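Local coordinates for xylooligosaccharide oxidase (Myceliophthora thermophila, PDB 5L6G), which oxidises the C1 hydroxyl of xylooligosaccharides and related sugars to lactones, reducing oxygen to hydrogen peroxide with a bicovalently bound FAD, at residues K47-Y59 with K90-G102. Sequence-based numbering, arbitrary orientation.
Sequences KTDASPFNDRLPY and KSGGHSYASFGLG. With FAD (flavin-adenine dinucleotide), chain D; XYP (beta-D-xylopyranose), chain I.
One face of the Phe53 ring lies over the His94 ring in an offset stack, centroids 4.3 Å apart and planes at 28°. The same face covers the flavin methyl carbon C8M, 3.4 Å from Phe53 CE2 and joined covalently to His94 ND1. With CG anti to the backbone N (chi1 170°), Phe53 lays this face over both. The Tyr59 ring is met at its edge by Ala97 O, and CD2 of Tyr59 packs 3.7 Å from Ser98 CB. The Arg56 guanidinium has Leu57 CG over one face; at its edge NH1 and NH2 donate to O1 of a second xylose, apart from the substrate-site xylose that touches Tyr96.

Polar bonds tie the two segments together. Asn54 ND2 donates to Tyr96 O, nearly straight at 165°, and also bonds Phe342 O. Ser98 OG donates to Leu57 O over 2.7 Å and accepts from a water bridging Asn54 N and Ser95 O. Lys90, ending strand 87-90, donates from NZ to Asp49 O in helix 45-50 and salt-bridges Glu111.

The backbone N atoms of Ser91 to Ser95 bind the FAD diphosphate. The covalent bond, Tyr336 bonded to NE2, and Phe53 probably fix the rotation of the His94 imidazole, one covalent flavin anchor; Cys155 is the other.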
ATOM      1  N   LYS A  47     -21.385 -11.454  -6.652  1.00 27.27           N
ATOM      2  CA  LYS A  47     -20.191 -11.768  -7.426  1.00 29.54           C
ATOM      3  C   LYS A  47     -19.256 -10.565  -7.432  1.00 27.79           C
ATOM      4  O   LYS A  47     -18.077 -10.688  -7.126  1.00 28.65           O
ATOM      5  CB  LYS A  47     -20.590 -12.169  -8.857  1.00 32.52           C
ATOM      6  CG  LYS A  47     -19.433 -12.550  -9.770  1.00 35.89           C
ATOM      7  CD  LYS A  47     -18.958 -13.975  -9.531  1.00 38.29           C
ATOM      8  CE  LYS A  47     -17.750 -14.293 -10.408  1.00 40.95           C
ATOM      9  NZ  LYS A  47     -17.080 -15.561 -10.002  1.00 41.98           N
ATOM     10  N   THR A  48     -19.798  -9.394  -7.733  1.00 26.70           N
ATOM     11  CA  THR A  48     -19.013  -8.175  -7.781  1.00 26.06           C
ATOM     12  C   THR A  48     -18.437  -7.842  -6.419  1.00 24.23           C
ATOM     13  O   THR A  48     -17.229  -7.651  -6.278  1.00 23.24           O
ATOM     14  CB  THR A  48     -19.890  -7.002  -8.242  1.00 27.79           C
ATOM     15  OG1 THR A  48     -20.362  -7.282  -9.558  1.00 30.67           O
ATOM     16  CG2 THR A  48     -19.123  -5.698  -8.252  1.00 27.64           C
ATOM     17  N   ASP A  49     -19.300  -7.788  -5.404  1.00 22.32           N
ATOM     18  CA  ASP A  49     -18.851  -7.395  -4.065  1.00 21.46           C
ATOM     19  C   ASP A  49     -17.871  -8.386  -3.437  1.00 20.27           C
ATOM     20  O   ASP A  49     -16.957  -7.988  -2.717  1.00 19.91           O
ATOM     21  CB  ASP A  49     -20.057  -7.179  -3.138  1.00 21.29           C
ATOM     22  CG  ASP A  49     -20.777  -5.860  -3.413  1.00 21.90           C
ATOM     23  OD1 ASP A  49     -20.191  -4.989  -4.100  1.00 21.72           O
ATOM     24  OD2 ASP A  49     -21.919  -5.680  -2.941  1.00 21.21           O
ATOM     25  N   ALA A  50     -18.057  -9.671  -3.718  1.00 20.40           N
ATOM     26  CA  ALA A  50     -17.181 -10.709  -3.183  1.00 19.55           C
ATOM     27  C   ALA A  50     -15.862 -10.922  -3.961  1.00 19.40           C
ATOM     28  O   ALA A  50     -14.977 -11.630  -3.485  1.00 19.51           O
ATOM     29  CB  ALA A  50     -17.941 -12.028  -3.101  1.00 19.67           C
ATOM     30  N   SER A  51     -15.730 -10.342  -5.150  0.50 19.59           N
ATOM     31  CA  SER A  51     -14.631 -10.718  -6.052  0.50 19.39           C
ATOM     32  C   SER A  51     -13.313 -10.044  -5.674  0.50 18.13           C
ATOM     33  O   SER A  51     -13.273  -8.827  -5.511  0.50 18.23           O
ATOM     34  CB  SER A  51     -14.980 -10.395  -7.505  0.50 20.41           C
ATOM     35  OG  SER A  51     -15.465  -9.068  -7.624  0.50 21.34           O
ATOM     36  N   PRO A  52     -12.223 -10.836  -5.567  1.00 16.85           N
ATOM     37  CA  PRO A  52     -10.925 -10.360  -5.124  1.00 15.47           C
ATOM     38  C   PRO A  52     -10.291  -9.500  -6.203  1.00 14.72           C
ATOM     39  O   PRO A  52     -10.729  -9.531  -7.342  1.00 15.20           O
ATOM     40  CB  PRO A  52     -10.125 -11.656  -4.978  1.00 15.50           C
ATOM     41  CG  PRO A  52     -10.677 -12.534  -6.035  1.00 16.18           C
ATOM     42  CD  PRO A  52     -12.148 -12.237  -6.042  1.00 16.89           C
ATOM     43  N   PHE A  53      -9.273  -8.731  -5.852  1.00 13.83           N
ATOM     44  CA  PHE A  53      -8.412  -8.166  -6.868  1.00 13.39           C
ATOM     45  C   PHE A  53      -7.526  -9.291  -7.410  1.00 12.81           C
ATOM     46  O   PHE A  53      -7.294  -9.401  -8.618  1.00 12.96           O
ATOM     47  CB  PHE A  53      -7.523  -7.057  -6.329  1.00 13.19           C
ATOM     48  CG  PHE A  53      -6.488  -6.648  -7.312  1.00 13.14           C
ATOM     49  CD1 PHE A  53      -6.858  -5.966  -8.463  1.00 13.59           C
ATOM     50  CD2 PHE A  53      -5.166  -7.010  -7.139  1.00 13.08           C
ATOM     51  CE1 PHE A  53      -5.905  -5.624  -9.412  1.00 13.58           C
ATOM     52  CE2 PHE A  53      -4.204  -6.667  -8.081  1.00 13.04           C
ATOM     53  CZ  PHE A  53      -4.578  -5.971  -9.218  1.00 13.19           C
ATOM     54  N   ASN A  54      -7.028 -10.114  -6.504  1.00 12.07           N
ATOM     55  CA  ASN A  54      -6.205 -11.241  -6.889  1.00 12.22           C
ATOM     56  C   ASN A  54      -7.084 -12.452  -7.128  1.00 12.83           C
ATOM     57  O   ASN A  54      -7.527 -13.089  -6.178  1.00 12.60           O
ATOM     58  CB  ASN A  54      -5.159 -11.555  -5.816  1.00 11.57           C
ATOM     59  CG  ASN A  54      -4.081 -12.524  -6.311  1.00 11.54           C
ATOM     60  OD1 ASN A  54      -4.217 -13.186  -7.356  1.00 11.54           O
ATOM     61  ND2 ASN A  54      -3.012 -12.616  -5.552  1.00 11.05           N
ATOM     62  N   ASP A  55      -7.317 -12.769  -8.396  1.00 13.33           N
ATOM     63  CA  ASP A  55      -8.143 -13.919  -8.768  1.00 14.36           C
ATOM     64  C   ASP A  55      -7.597 -15.258  -8.319  1.00 14.10           C
ATOM     65  O   ASP A  55      -8.297 -16.260  -8.389  1.00 14.21           O
ATOM     66  CB  ASP A  55      -8.352 -13.972 -10.278  1.00 15.63           C
ATOM     67  CG  ASP A  55      -9.328 -12.942 -10.757  1.00 16.48           C
ATOM     68  OD1 ASP A  55     -10.372 -12.773 -10.094  1.00 17.21           O
ATOM     69  OD2 ASP A  55      -9.038 -12.306 -11.787  1.00 17.38           O
ATOM     70  N   ARG A  56      -6.341 -15.284  -7.889  1.00 13.86           N
ATOM     71  CA  ARG A  56      -5.776 -16.501  -7.309  1.00 14.10           C
ATOM     72  C   ARG A  56      -6.418 -16.820  -5.958  1.00 13.91           C
ATOM     73  O   ARG A  56      -6.373 -17.965  -5.527  1.00 14.03           O
ATOM     74  CB  ARG A  56      -4.282 -16.346  -7.113  1.00 13.64           C
ATOM     75  CG  ARG A  56      -3.544 -17.632  -6.808  1.00 13.89           C
ATOM     76  CD  ARG A  56      -2.038 -17.382  -6.754  1.00 13.39           C
ATOM     77  NE  ARG A  56      -1.608 -16.551  -5.645  1.00 12.86           N
ATOM     78  CZ  ARG A  56      -1.527 -16.960  -4.376  1.00 12.96           C
ATOM     79  NH1 ARG A  56      -1.889 -18.196  -4.032  1.00 13.30           N
ATOM     80  NH2 ARG A  56      -1.097 -16.127  -3.437  1.00 12.59           N
ATOM     81  N   LEU A  57      -6.999 -15.807  -5.307  1.00 13.59           N
ATOM     82  CA  LEU A  57      -7.428 -15.890  -3.928  1.00 13.58           C
ATOM     83  C   LEU A  57      -8.866 -15.403  -3.682  1.00 13.84           C
ATOM     84  O   LEU A  57      -9.100 -14.449  -2.918  1.00 13.26           O
ATOM     85  CB  LEU A  57      -6.447 -15.115  -3.051  1.00 13.05           C
ATOM     86  CG  LEU A  57      -5.029 -15.675  -2.991  1.00 13.09           C
ATOM     87  CD1 LEU A  57      -4.150 -14.703  -2.213  1.00 12.64           C
ATOM     88  CD2 LEU A  57      -4.982 -17.096  -2.402  1.00 13.44           C
ATOM     89  N   PRO A  58      -9.846 -16.079  -4.306  1.00 14.42           N
ATOM     90  CA  PRO A  58     -11.208 -15.795  -3.991  1.00 14.77           C
ATOM     91  C   PRO A  58     -11.533 -16.389  -2.632  1.00 15.08           C
ATOM     92  O   PRO A  58     -10.991 -17.450  -2.272  1.00 15.57           O
ATOM     93  CB  PRO A  58     -11.972 -16.527  -5.080  1.00 15.49           C
ATOM     94  CG  PRO A  58     -11.127 -17.733  -5.353  1.00 15.62           C
ATOM     95  CD  PRO A  58      -9.718 -17.243  -5.208  1.00 15.14           C
ATOM     96  N   TYR A  59     -12.373 -15.687  -1.881  1.00 14.58           N
ATOM     97  CA  TYR A  59     -12.960 -16.225  -0.672  1.00 14.78           C
ATOM     98  C   TYR A  59     -14.439 -15.961  -0.691  1.00 15.02           C
ATOM     99  O   TYR A  59     -14.900 -15.006  -1.306  1.00 15.41           O
ATOM    100  CB  TYR A  59     -12.321 -15.619   0.570  1.00 13.98           C
ATOM    101  CG  TYR A  59     -10.869 -15.993   0.696  1.00 13.65           C
ATOM    102  CD1 TYR A  59     -10.495 -17.314   0.934  1.00 13.75           C
ATOM    103  CD2 TYR A  59      -9.858 -15.037   0.519  1.00 12.96           C
ATOM    104  CE1 TYR A  59      -9.173 -17.678   1.044  1.00 13.54           C
ATOM    105  CE2 TYR A  59      -8.529 -15.387   0.611  1.00 12.85           C
ATOM    106  CZ  TYR A  59      -8.195 -16.702   0.875  1.00 13.11           C
ATOM    107  OH  TYR A  59      -6.898 -17.047   0.972  1.00 13.10           O
ATOM    108  N   LYS A  90     -13.766  -3.935   3.737  1.00 12.61           N
ATOM    109  CA  LYS A  90     -13.227  -3.969   2.379  1.00 13.14           C
ATOM    110  C   LYS A  90     -13.462  -2.599   1.781  1.00 12.85           C
ATOM    111  O   LYS A  90     -14.625  -2.150   1.636  1.00 13.48           O
ATOM    112  CB  LYS A  90     -13.915  -5.033   1.557  1.00 14.37           C
ATOM    113  CG  LYS A  90     -13.311  -5.247   0.177  1.00 15.36           C
ATOM    114  CD  LYS A  90     -14.057  -6.387  -0.522  1.00 17.08           C
ATOM    115  CE  LYS A  90     -13.851  -6.352  -2.010  1.00 17.68           C
ATOM    116  NZ  LYS A  90     -15.128  -6.236  -2.698  1.00 18.98           N
ATOM    117  N   SER A  91     -12.375  -1.907   1.490  1.00 12.24           N
ATOM    118  CA  SER A  91     -12.456  -0.562   0.929  1.00 12.12           C
ATOM    119  C   SER A  91     -12.316  -0.652  -0.597  1.00 12.05           C
ATOM    120  O   SER A  91     -13.315  -0.701  -1.298  1.00 12.30           O
ATOM    121  CB  SER A  91     -11.421   0.350   1.578  1.00 12.07           C
ATOM    122  OG  SER A  91     -11.369   1.614   0.943  1.00 12.71           O
ATOM    123  N   GLY A  92     -11.094  -0.732  -1.113  1.00 11.60           N
ATOM    124  CA  GLY A  92     -10.875  -0.872  -2.550  1.00 11.59           C
ATOM    125  C   GLY A  92     -10.757  -2.317  -3.019  1.00 11.59           C
ATOM    126  O   GLY A  92     -10.806  -2.602  -4.219  1.00 11.53           O
ATOM    127  N   GLY A  93     -10.608  -3.231  -2.061  1.00 11.27           N
ATOM    128  CA  GLY A  93     -10.456  -4.652  -2.344  1.00 11.45           C
ATOM    129  C   GLY A  93      -9.158  -5.056  -2.986  1.00 11.58           C
ATOM    130  O   GLY A  93      -9.081  -6.156  -3.530  1.00 11.58           O
ATOM    131  N   HIS A  94      -8.133  -4.185  -2.930  1.00 11.38           N
ATOM    132  CA  HIS A  94      -6.829  -4.485  -3.544  1.00 11.55           C
ATOM    133  C   HIS A  94      -5.854  -5.345  -2.759  1.00 10.99           C
ATOM    134  O   HIS A  94      -4.779  -5.623  -3.251  1.00 10.36           O
ATOM    135  CB  HIS A  94      -6.135  -3.190  -4.015  1.00 12.02           C
ATOM    136  CG  HIS A  94      -6.515  -2.816  -5.401  1.00 12.80           C
ATOM    137  ND1 HIS A  94      -5.720  -3.092  -6.509  1.00 13.86           N
ATOM    138  CD2 HIS A  94      -7.650  -2.242  -5.864  1.00 13.44           C
ATOM    139  CE1 HIS A  94      -6.380  -2.691  -7.590  1.00 13.82           C
ATOM    140  NE2 HIS A  94      -7.544  -2.178  -7.224  1.00 13.75           N
ATOM    141  N   SER A  95      -6.209  -5.792  -1.556  1.00 10.93           N
ATOM    142  CA  SER A  95      -5.289  -6.658  -0.821  1.00 10.75           C
ATOM    143  C   SER A  95      -4.754  -7.766  -1.737  1.00 10.83           C
ATOM    144  O   SER A  95      -5.517  -8.535  -2.298  1.00 11.01           O
ATOM    145  CB  SER A  95      -5.972  -7.325   0.358  1.00 10.87           C
ATOM    146  OG  SER A  95      -5.102  -8.295   0.902  1.00 10.47           O
ATOM    147  N   TYR A  96      -3.439  -7.901  -1.805  1.00 10.79           N
ATOM    148  CA  TYR A  96      -2.841  -8.964  -2.620  1.00 10.96           C
ATOM    149  C   TYR A  96      -3.147 -10.371  -2.053  1.00 11.00           C
ATOM    150  O   TYR A  96      -2.951 -11.392  -2.732  1.00 10.92           O
ATOM    151  CB  TYR A  96      -1.346  -8.753  -2.705  1.00 10.92           C
ATOM    152  CG  TYR A  96      -0.889  -7.588  -3.586  1.00 11.17           C
ATOM    153  CD1 TYR A  96      -1.791  -6.696  -4.182  1.00 11.43           C
ATOM    154  CD2 TYR A  96       0.453  -7.390  -3.809  1.00 11.23           C
ATOM    155  CE1 TYR A  96      -1.337  -5.651  -4.982  1.00 11.59           C
ATOM    156  CE2 TYR A  96       0.912  -6.362  -4.609  1.00 11.37           C
ATOM    157  CZ  TYR A  96       0.018  -5.493  -5.187  1.00 11.54           C
ATOM    158  OH  TYR A  96       0.468  -4.466  -5.978  1.00 12.27           O
ATOM    159  N   ALA A  97      -3.586 -10.417  -0.800  1.00 10.95           N
ATOM    160  CA  ALA A  97      -3.911 -11.670  -0.120  1.00 11.26           C
ATOM    161  C   ALA A  97      -5.419 -11.790   0.106  1.00 11.59           C
ATOM    162  O   ALA A  97      -5.897 -12.701   0.789  1.00 11.53           O
ATOM    163  CB  ALA A  97      -3.187 -11.715   1.211  1.00 11.39           C
ATOM    164  N   SER A  98      -6.167 -10.847  -0.466  1.00 11.41           N
ATOM    165  CA  SER A  98      -7.623 -10.786  -0.302  1.00 11.36           C
ATOM    166  C   SER A  98      -8.037 -10.684   1.155  1.00 11.64           C
ATOM    167  O   SER A  98      -9.095 -11.208   1.544  1.00 11.87           O
ATOM    168  CB  SER A  98      -8.309 -11.995  -0.970  1.00 11.73           C
ATOM    169  OG  SER A  98      -8.031 -12.063  -2.362  1.00 11.78           O
ATOM    170  N   PHE A  99      -7.237  -9.980   1.951  1.00 11.36           N
ATOM    171  CA  PHE A  99      -7.563  -9.788   3.362  1.00 12.01           C
ATOM    172  C   PHE A  99      -8.820  -8.960   3.641  1.00 12.40           C
ATOM    173  O   PHE A  99      -9.397  -9.088   4.720  1.00 12.44           O
ATOM    174  CB  PHE A  99      -6.374  -9.229   4.127  1.00 12.01           C
ATOM    175  CG  PHE A  99      -5.204 -10.181   4.272  1.00 12.01           C
ATOM    176  CD1 PHE A  99      -5.367 -11.578   4.259  1.00 12.50           C
ATOM    177  CD2 PHE A  99      -3.940  -9.662   4.501  1.00 11.77           C
ATOM    178  CE1 PHE A  99      -4.279 -12.423   4.432  1.00 12.49           C
ATOM    179  CE2 PHE A  99      -2.859 -10.498   4.688  1.00 12.01           C
ATOM    180  CZ  PHE A  99      -3.025 -11.872   4.650  1.00 12.24           C
ATOM    181  N   GLY A 100      -9.257  -8.132   2.682  1.00 12.54           N
ATOM    182  CA  GLY A 100     -10.524  -7.404   2.792  1.00 12.71           C
ATOM    183  C   GLY A 100     -11.716  -8.334   2.733  1.00 13.08           C
ATOM    184  O   GLY A 100     -12.779  -7.997   3.218  1.00 12.97           O
ATOM    185  N   LEU A 101     -11.532  -9.518   2.148  1.00 13.11           N
ATOM    186  CA  LEU A 101     -12.540 -10.576   2.218  1.00 13.66           C
ATOM    187  C   LEU A 101     -12.412 -11.445   3.465  1.00 13.76           C
ATOM    188  O   LEU A 101     -13.274 -12.272   3.714  1.00 14.49           O
ATOM    189  CB  LEU A 101     -12.461 -11.467   0.986  1.00 13.84           C
ATOM    190  CG  LEU A 101     -12.724 -10.792  -0.352  1.00 14.08           C
ATOM    191  CD1 LEU A 101     -12.431 -11.798  -1.450  1.00 14.35           C
ATOM    192  CD2 LEU A 101     -14.157 -10.281  -0.447  1.00 14.68           C
ATOM    193  N   GLY A 102     -11.340 -11.239   4.220  1.00 13.38           N
ATOM    194  CA  GLY A 102     -11.065 -11.943   5.459  1.00 13.42           C
ATOM    195  C   GLY A 102      -9.907 -12.906   5.335  1.00 13.12           C
ATOM    196  O   GLY A 102      -9.487 -13.487   6.333  1.00 12.92           O
TER
HETATM  197  PA  FAD D 501      -8.700  -3.854   0.857  1.00  9.98           P
HETATM  198  O1A FAD D 501     -10.122  -3.347   0.808  1.00  9.87           O
HETATM  199  O2A FAD D 501      -8.459  -5.225   0.309  1.00  8.78           O
HETATM  200  O5B FAD D 501      -8.104  -3.657   2.298  1.00 10.20           O
HETATM  201  C5B FAD D 501      -6.764  -4.005   2.658  1.00  9.94           C
HETATM  202  C4B FAD D 501      -6.668  -4.193   4.155  1.00  9.91           C
HETATM  203  O4B FAD D 501      -7.036  -2.976   4.809  1.00  9.88           O
HETATM  204  C3B FAD D 501      -7.616  -5.261   4.676  1.00  9.73           C
HETATM  205  O3B FAD D 501      -7.050  -5.871   5.816  1.00 10.14           O
HETATM  206  C2B FAD D 501      -8.831  -4.473   5.091  1.00 10.08           C
HETATM  207  O2B FAD D 501      -9.656  -5.148   6.033  1.00  9.78           O
HETATM  208  C1B FAD D 501      -8.193  -3.209   5.621  1.00  9.71           C
HETATM  209  N9A FAD D 501      -9.123  -2.082   5.520  1.00  9.44           N
HETATM  210  C8A FAD D 501      -9.749  -1.618   4.442  1.00  9.69           C
HETATM  211  N7A FAD D 501     -10.545  -0.570   4.762  1.00  9.57           N
HETATM  212  C5A FAD D 501     -10.386  -0.385   6.072  1.00  9.58           C
HETATM  213  C6A FAD D 501     -10.958   0.533   7.054  1.00  9.84           C
HETATM  214  N6A FAD D 501     -11.822   1.459   6.596  1.00 10.53           N
HETATM  215  N1A FAD D 501     -10.582   0.384   8.341  1.00  9.97           N
HETATM  216  C2A FAD D 501      -9.707  -0.537   8.755  1.00  9.65           C
HETATM  217  N3A FAD D 501      -9.135  -1.426   7.890  1.00 10.02           N
HETATM  218  C4A FAD D 501      -9.454  -1.372   6.568  1.00  9.59           C
HETATM  219  N1  FAD D 501       0.511   0.306  -2.668  1.00 12.22           N
HETATM  220  C2  FAD D 501       1.432   1.313  -2.546  1.00 12.68           C
HETATM  221  O2  FAD D 501       1.954   1.532  -1.417  1.00 12.95           O
HETATM  222  N3  FAD D 501       1.755   2.092  -3.608  1.00 12.61           N
HETATM  223  C4  FAD D 501       1.193   1.931  -4.830  1.00 13.12           C
HETATM  224  O4  FAD D 501       1.484   2.647  -5.830  1.00 13.36           O
HETATM  225  C4X FAD D 501       0.196   0.859  -5.041  1.00 13.12           C
HETATM  226  N5  FAD D 501      -0.418   0.621  -6.237  1.00 13.90           N
HETATM  227  C5X FAD D 501      -1.372  -0.367  -6.412  1.00 14.20           C
HETATM  228  C6  FAD D 501      -2.018  -0.584  -7.636  1.00 14.73           C
HETATM  229  C7  FAD D 501      -2.965  -1.614  -7.758  1.00 14.05           C
HETATM  230  C7M FAD D 501      -3.620  -1.827  -9.100  1.00 14.98           C
HETATM  231  C8  FAD D 501      -3.342  -2.465  -6.576  1.00 12.58           C
HETATM  232  C8M FAD D 501      -4.420  -3.539  -6.661  1.00 12.15           C
HETATM  233  C9  FAD D 501      -2.697  -2.220  -5.368  1.00 12.50           C
HETATM  234  C9A FAD D 501      -1.716  -1.220  -5.239  1.00 12.43           C
HETATM  235  N10 FAD D 501      -1.036  -0.976  -4.016  1.00 12.32           N
HETATM  236  C10 FAD D 501      -0.089   0.038  -3.857  1.00 12.53           C
HETATM  237  C1' FAD D 501      -1.300  -1.764  -2.817  1.00 11.38           C
HETATM  238  C2' FAD D 501      -2.352  -1.150  -1.948  1.00 10.51           C
HETATM  239  O2' FAD D 501      -1.735  -0.077  -1.231  1.00 10.41           O
HETATM  240  C3' FAD D 501      -2.764  -2.227  -0.960  1.00 10.29           C
HETATM  241  O3' FAD D 501      -3.241  -3.394  -1.639  1.00  9.90           O
HETATM  242  C4' FAD D 501      -3.865  -1.660  -0.060  1.00 10.07           C
HETATM  243  O4' FAD D 501      -3.775  -2.285   1.229  1.00 10.84           O
HETATM  244  C5' FAD D 501      -5.208  -1.879  -0.708  1.00 10.24           C
HETATM  245  O5' FAD D 501      -6.185  -1.047  -0.077  1.00 10.12           O
HETATM  246  P   FAD D 501      -7.702  -1.367  -0.367  1.00  9.81           P
HETATM  247  O1P FAD D 501      -8.598  -0.551   0.510  1.00  9.44           O
HETATM  248  O2P FAD D 501      -7.960  -1.315  -1.840  1.00  9.63           O
HETATM  249  O3P FAD D 501      -7.748  -2.938  -0.058  1.00  9.76           O
HETATM  250  O1  XYP I 510      -1.744 -18.316  -1.217  1.00 19.29           O
HETATM  251  C1  XYP I 510      -0.523 -18.688  -0.620  1.00 19.46           C
HETATM  252  C2  XYP I 510      -0.287 -20.177  -0.875  1.00 19.79           C
HETATM  253  C3  XYP I 510       1.053 -20.557  -0.293  1.00 19.07           C
HETATM  254  C4  XYP I 510       2.117 -19.694  -0.940  1.00 18.50           C
HETATM  255  C5  XYP I 510       1.799 -18.228  -0.744  1.00 18.83           C
HETATM  256  O2  XYP I 510      -1.330 -20.987  -0.299  1.00 20.76           O
HETATM  257  O3  XYP I 510       1.356 -21.923  -0.568  1.00 18.30           O
HETATM  258  O4  XYP I 510       3.369 -20.035  -0.354  1.00 18.43           O
HETATM  259  O5  XYP I 510       0.495 -17.925  -1.244  1.00 20.41           O
HETATM  260  O   HOH W   1      -7.656  -9.691  -3.618  1.00 12.59           O
HETATM  261  O   HOH W   2      -0.873 -13.366  -3.248  1.00 11.24           O
HETATM  262  O   HOH W   3      -4.924 -15.242   1.294  1.00 12.41           O